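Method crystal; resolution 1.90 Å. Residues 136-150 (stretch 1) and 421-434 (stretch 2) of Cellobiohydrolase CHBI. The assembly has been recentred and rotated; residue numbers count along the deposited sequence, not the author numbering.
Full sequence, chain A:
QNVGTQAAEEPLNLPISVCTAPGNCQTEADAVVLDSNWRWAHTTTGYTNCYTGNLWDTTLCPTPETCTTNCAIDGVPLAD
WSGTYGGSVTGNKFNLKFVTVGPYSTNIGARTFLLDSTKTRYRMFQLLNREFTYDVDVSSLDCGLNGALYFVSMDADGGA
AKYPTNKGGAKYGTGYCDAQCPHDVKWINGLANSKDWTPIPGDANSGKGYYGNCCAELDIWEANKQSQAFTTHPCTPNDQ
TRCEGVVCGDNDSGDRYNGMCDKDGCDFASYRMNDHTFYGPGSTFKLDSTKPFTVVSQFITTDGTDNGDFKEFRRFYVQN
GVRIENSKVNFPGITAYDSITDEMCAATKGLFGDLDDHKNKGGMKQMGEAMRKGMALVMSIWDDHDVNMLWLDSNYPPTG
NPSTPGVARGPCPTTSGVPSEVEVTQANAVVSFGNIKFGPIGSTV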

# COMPACT_ATOMS: atom_id res chain seq x y z
N VAL A 136 -13.16 -3.07 -7.90
CA VAL A 136 -12.66 -1.76 -7.51
C VAL A 136 -13.46 -0.69 -8.20
O VAL A 136 -13.98 -0.88 -9.34
N ASP A 137 -13.60 0.43 -7.50
CA ASP A 137 -14.14 1.69 -8.08
C ASP A 137 -13.19 2.83 -7.71
O ASP A 137 -12.94 3.09 -6.50
N VAL A 138 -12.58 3.41 -8.74
CA VAL A 138 -11.65 4.49 -8.59
C VAL A 138 -12.12 5.66 -9.42
O VAL A 138 -11.34 6.61 -9.64
N SER A 139 -13.38 5.63 -9.88
CA SER A 139 -13.91 6.71 -10.73
C SER A 139 -13.86 8.13 -10.11
O SER A 139 -13.83 9.09 -10.86
N SER A 140 -13.82 8.22 -8.79
CA SER A 140 -13.78 9.50 -8.13
C SER A 140 -12.38 9.96 -7.68
O SER A 140 -12.25 10.99 -7.02
N LEU A 141 -11.32 9.22 -8.08
CA LEU A 141 -9.96 9.60 -7.85
C LEU A 141 -9.32 10.14 -9.08
O LEU A 141 -9.24 9.47 -10.13
N ASP A 142 -8.84 11.37 -8.98
CA ASP A 142 -8.24 12.00 -10.18
C ASP A 142 -6.75 12.20 -9.92
O ASP A 142 -6.25 11.65 -8.94
N CYS A 143 -6.04 12.80 -10.89
CA CYS A 143 -4.61 13.20 -10.76
C CYS A 143 -4.22 13.56 -9.31
O CYS A 143 -4.90 14.30 -8.66
N GLY A 144 -3.14 12.99 -8.79
CA GLY A 144 -2.66 13.34 -7.44
C GLY A 144 -3.03 12.47 -6.29
O GLY A 144 -2.47 12.61 -5.21
N LEU A 145 -3.98 11.55 -6.50
CA LEU A 145 -4.52 10.67 -5.47
C LEU A 145 -4.28 9.22 -5.87
O LEU A 145 -4.14 8.87 -7.07
N ASN A 146 -4.21 8.38 -4.86
CA ASN A 146 -3.90 6.99 -5.07
C ASN A 146 -4.73 6.20 -4.05
O ASN A 146 -4.64 6.39 -2.80
N GLY A 147 -5.54 5.32 -4.64
CA GLY A 147 -6.24 4.26 -3.86
C GLY A 147 -5.49 2.93 -4.11
O GLY A 147 -5.44 2.45 -5.23
N ALA A 148 -4.82 2.42 -3.09
CA ALA A 148 -3.85 1.38 -3.24
C ALA A 148 -4.27 0.14 -2.46
O ALA A 148 -4.80 0.24 -1.37
N LEU A 149 -4.08 -1.03 -3.10
CA LEU A 149 -4.27 -2.30 -2.44
C LEU A 149 -2.98 -3.06 -2.67
O LEU A 149 -2.53 -3.17 -3.82
N TYR A 150 -2.40 -3.58 -1.60
CA TYR A 150 -1.08 -4.15 -1.65
C TYR A 150 -0.80 -5.04 -0.46
O TYR A 150 -1.59 -5.09 0.49
N GLU A 421 -3.82 21.40 -2.78
CA GLU A 421 -4.84 21.58 -3.84
C GLU A 421 -5.76 20.37 -3.92
O GLU A 421 -7.00 20.51 -4.04
N VAL A 422 -5.16 19.19 -3.93
CA VAL A 422 -5.96 17.96 -4.09
C VAL A 422 -6.84 17.72 -2.86
O VAL A 422 -7.95 17.22 -2.99
N GLU A 423 -6.36 18.13 -1.68
CA GLU A 423 -7.15 18.01 -0.47
C GLU A 423 -8.39 18.94 -0.49
O GLU A 423 -9.35 18.70 0.19
N VAL A 424 -8.39 19.92 -1.37
CA VAL A 424 -9.59 20.77 -1.57
C VAL A 424 -10.43 20.21 -2.76
O VAL A 424 -11.59 19.89 -2.60
N THR A 425 -9.83 20.12 -3.94
CA THR A 425 -10.50 19.72 -5.17
C THR A 425 -11.10 18.32 -5.13
O THR A 425 -12.15 18.07 -5.76
N GLN A 426 -10.45 17.43 -4.41
CA GLN A 426 -10.79 16.01 -4.39
C GLN A 426 -11.22 15.57 -2.99
O GLN A 426 -11.15 14.39 -2.63
N ALA A 427 -11.69 16.53 -2.17
CA ALA A 427 -12.10 16.25 -0.79
C ALA A 427 -13.14 15.11 -0.69
O ALA A 427 -13.08 14.32 0.22
N ASN A 428 -14.05 15.01 -1.65
CA ASN A 428 -15.04 13.88 -1.70
C ASN A 428 -14.59 12.58 -2.35
O ASN A 428 -15.39 11.68 -2.46
N ALA A 429 -13.34 12.47 -2.78
CA ALA A 429 -12.88 11.22 -3.41
C ALA A 429 -13.11 10.04 -2.47
O ALA A 429 -12.90 10.14 -1.26
N VAL A 430 -13.48 8.89 -3.03
CA VAL A 430 -13.64 7.67 -2.23
C VAL A 430 -13.26 6.43 -3.10
O VAL A 430 -13.68 6.25 -4.25
N VAL A 431 -12.42 5.59 -2.55
CA VAL A 431 -12.12 4.33 -3.22
C VAL A 431 -12.93 3.19 -2.63
O VAL A 431 -13.12 3.11 -1.39
N SER A 432 -13.36 2.24 -3.49
CA SER A 432 -14.05 1.06 -3.00
C SER A 432 -13.30 -0.16 -3.46
O SER A 432 -12.89 -0.21 -4.63
N PHE A 433 -13.06 -1.07 -2.52
CA PHE A 433 -12.45 -2.38 -2.76
C PHE A 433 -13.45 -3.42 -2.22
O PHE A 433 -13.80 -3.35 -1.05
N GLY A 434 -13.89 -4.36 -3.06
CA GLY A 434 -14.95 -5.27 -2.64
C GLY A 434 -14.88 -6.66 -3.24
O GLY A 434 -14.08 -6.92 -4.16

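What fills the apolar centre? Phe433, with chi1 m and chi2 near -64°, brings the end of its side chain near Gly147 and Leu149. Leu149 (chi1 t, chi2 t) points toward stretch 2 and lays CB 3.8 Å from Phe433 CE1, an off-centre CH-pi contact, while its CD1 lies over one ring face. Gly147 meets the ring edge, its C 3.9 Å from Phe433 CZ. Val136, in rotamer p, shares Phe433's side of the sheet and brings CG2 to 3.8 Å from Phe433 CE1.

Why does glycine suit position 147? An ideal CB there would lie only 2.8 Å from Val431 CG2, a clash. Val431, rotamer p, instead brings CG2 to 4.2 Å from Gly147 CA, and the same methyl lies 4.2 Å from CG1 of Val138 (rotamer m).

How does the packing continue beyond the valines? Ala429 points toward stretch 1, where its CB meets Leu145 CD1 at 3.3 Å and Leu141 CD2 at 4.1 Å. Leu141 (chi1 m, chi2 -131°) starts sideways, but its end comes nearer. Val422, rotamer m, points toward stretch 1, its CG1 4.3 Å from Gly144 CA; an ideal CB on that glycine would clash with this methyl.

What secures the polar edge? Gln426, m at chi1 and t at chi2, uses both ends of its amide: OE1 accepts from Asp142 N at 2.7 Å, and NE2 donates a weak bond to Cys143 O at 2.7 Å. Water 2 bridges Gln426 OE1 (3.0 Å) and Ser140 O (2.6 Å). Ser140, rotamer p, points toward stretch 2, and its OG accepts from Val430 N at 3.0 Å. On the sheet face away from Phe433, Asp137 (chi1 t) and Ser432 (chi1 m) sit side by side, CB to CB 4.1 Å.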

# COMPACT_ATOMS: atom_id res chain seq x y z
CB VAL A 136 -11.13 -1.65 -7.68
CG1 VAL A 136 -10.73 -1.60 -9.14
CG2 VAL A 136 -10.61 -0.42 -6.96
CB ASP A 137 -15.55 2.02 -7.60
CG ASP A 137 -16.19 3.09 -8.45
OD1 ASP A 137 -15.55 4.14 -8.70
OD2 ASP A 137 -17.33 2.89 -8.92
CB VAL A 138 -10.20 4.11 -9.03
CG1 VAL A 138 -9.68 2.98 -8.19
CG2 VAL A 138 -10.17 3.72 -10.50
CB SER A 139 -15.37 6.41 -11.12
OG SER A 139 -16.18 6.37 -9.96
CB SER A 140 -14.80 9.54 -6.99
OG SER A 140 -14.29 8.85 -5.87
CB LEU A 141 -9.12 8.42 -7.44
CG LEU A 141 -9.42 7.59 -6.21
CD1 LEU A 141 -8.22 7.37 -5.31
CD2 LEU A 141 -10.70 7.66 -5.47
CB ASP A 142 -8.94 13.33 -10.47
CG ASP A 142 -9.01 13.66 -11.96
OD1 ASP A 142 -8.14 13.24 -12.75
OD2 ASP A 142 -9.92 14.43 -12.35
CB CYS A 143 -4.30 14.42 -11.67
SG CYS A 143 -4.62 14.13 -13.44
CB LEU A 145 -6.04 10.88 -5.30
CG LEU A 145 -6.65 11.65 -4.15
CD1 LEU A 145 -8.17 11.41 -4.16
CD2 LEU A 145 -6.08 11.22 -2.79
CB ASN A 146 -2.40 6.78 -4.91
CG ASN A 146 -1.94 5.37 -5.16
OD1 ASN A 146 -2.69 4.39 -5.22
ND2 ASN A 146 -0.63 5.24 -5.31
CB ALA A 148 -2.51 1.85 -2.75
CB LEU A 149 -5.45 -3.00 -3.10
CG LEU A 149 -5.77 -4.29 -2.35
CD1 LEU A 149 -7.25 -4.68 -2.48
CD2 LEU A 149 -4.94 -5.41 -2.98
CB TYR A 150 0.01 -3.07 -1.83
CG TYR A 150 0.12 -2.02 -0.75
CD1 TYR A 150 -0.78 -1.00 -0.64
CD2 TYR A 150 1.19 -2.03 0.15
CE1 TYR A 150 -0.64 -0.00 0.34
CE2 TYR A 150 1.31 -1.06 1.13
CZ TYR A 150 0.38 -0.04 1.21
OH TYR A 150 0.52 0.90 2.18
CB GLU A 421 -4.22 21.76 -5.20
CG GLU A 421 -3.33 22.98 -5.42
CD GLU A 421 -2.80 23.00 -6.86
OE1 GLU A 421 -3.55 22.58 -7.78
OE2 GLU A 421 -1.65 23.41 -7.07
CB VAL A 422 -5.10 16.69 -4.36
CG1 VAL A 422 -4.26 16.85 -5.62
CG2 VAL A 422 -4.26 16.42 -3.19
CB GLU A 423 -6.29 18.24 0.78
CG GLU A 423 -5.28 17.12 0.94
CD GLU A 423 -4.07 17.44 1.81
OE1 GLU A 423 -4.07 18.50 2.48
OE2 GLU A 423 -3.12 16.61 1.78
CB VAL A 424 -9.16 22.26 -1.75
CG1 VAL A 424 -10.31 23.15 -2.20
CG2 VAL A 424 -8.50 22.81 -0.46
CB THR A 425 -9.49 19.80 -6.32
OG1 THR A 425 -9.23 21.18 -6.54
CG2 THR A 425 -10.03 19.19 -7.61
CB GLN A 426 -9.61 15.19 -4.88
CG GLN A 426 -9.25 15.51 -6.29
CD GLN A 426 -8.48 14.38 -6.97
OE1 GLN A 426 -8.91 13.22 -7.00
NE2 GLN A 426 -7.34 14.71 -7.49
CB ALA A 427 -12.66 17.54 -0.14
CB ASN A 428 -16.28 14.29 -2.47
CG ASN A 428 -17.02 15.45 -1.85
OD1 ASN A 428 -17.74 16.18 -2.57
ND2 ASN A 428 -16.87 15.62 -0.53
CB ALA A 429 -11.41 11.34 -3.73
CB VAL A 430 -15.06 7.55 -1.59
CG1 VAL A 430 -16.10 7.78 -2.63
CG2 VAL A 430 -15.29 6.18 -0.92
CB VAL A 431 -10.60 4.06 -3.15
CG1 VAL A 431 -10.07 3.78 -1.77
CG2 VAL A 431 -10.22 2.86 -4.04
CB SER A 432 -15.45 0.97 -3.61
OG SER A 432 -16.22 1.97 -3.02
CB PHE A 433 -11.21 -2.55 -1.94
CG PHE A 433 -10.11 -1.59 -2.29
CD1 PHE A 433 -9.51 -1.63 -3.54
CD2 PHE A 433 -9.65 -0.67 -1.35
CE1 PHE A 433 -8.47 -0.77 -3.88
CE2 PHE A 433 -8.56 0.16 -1.67
CZ PHE A 433 -8.01 0.12 -2.95
O HOH W 1 -13.98 6.01 -6.79
O HOH W 2 -11.91 13.58 -6.71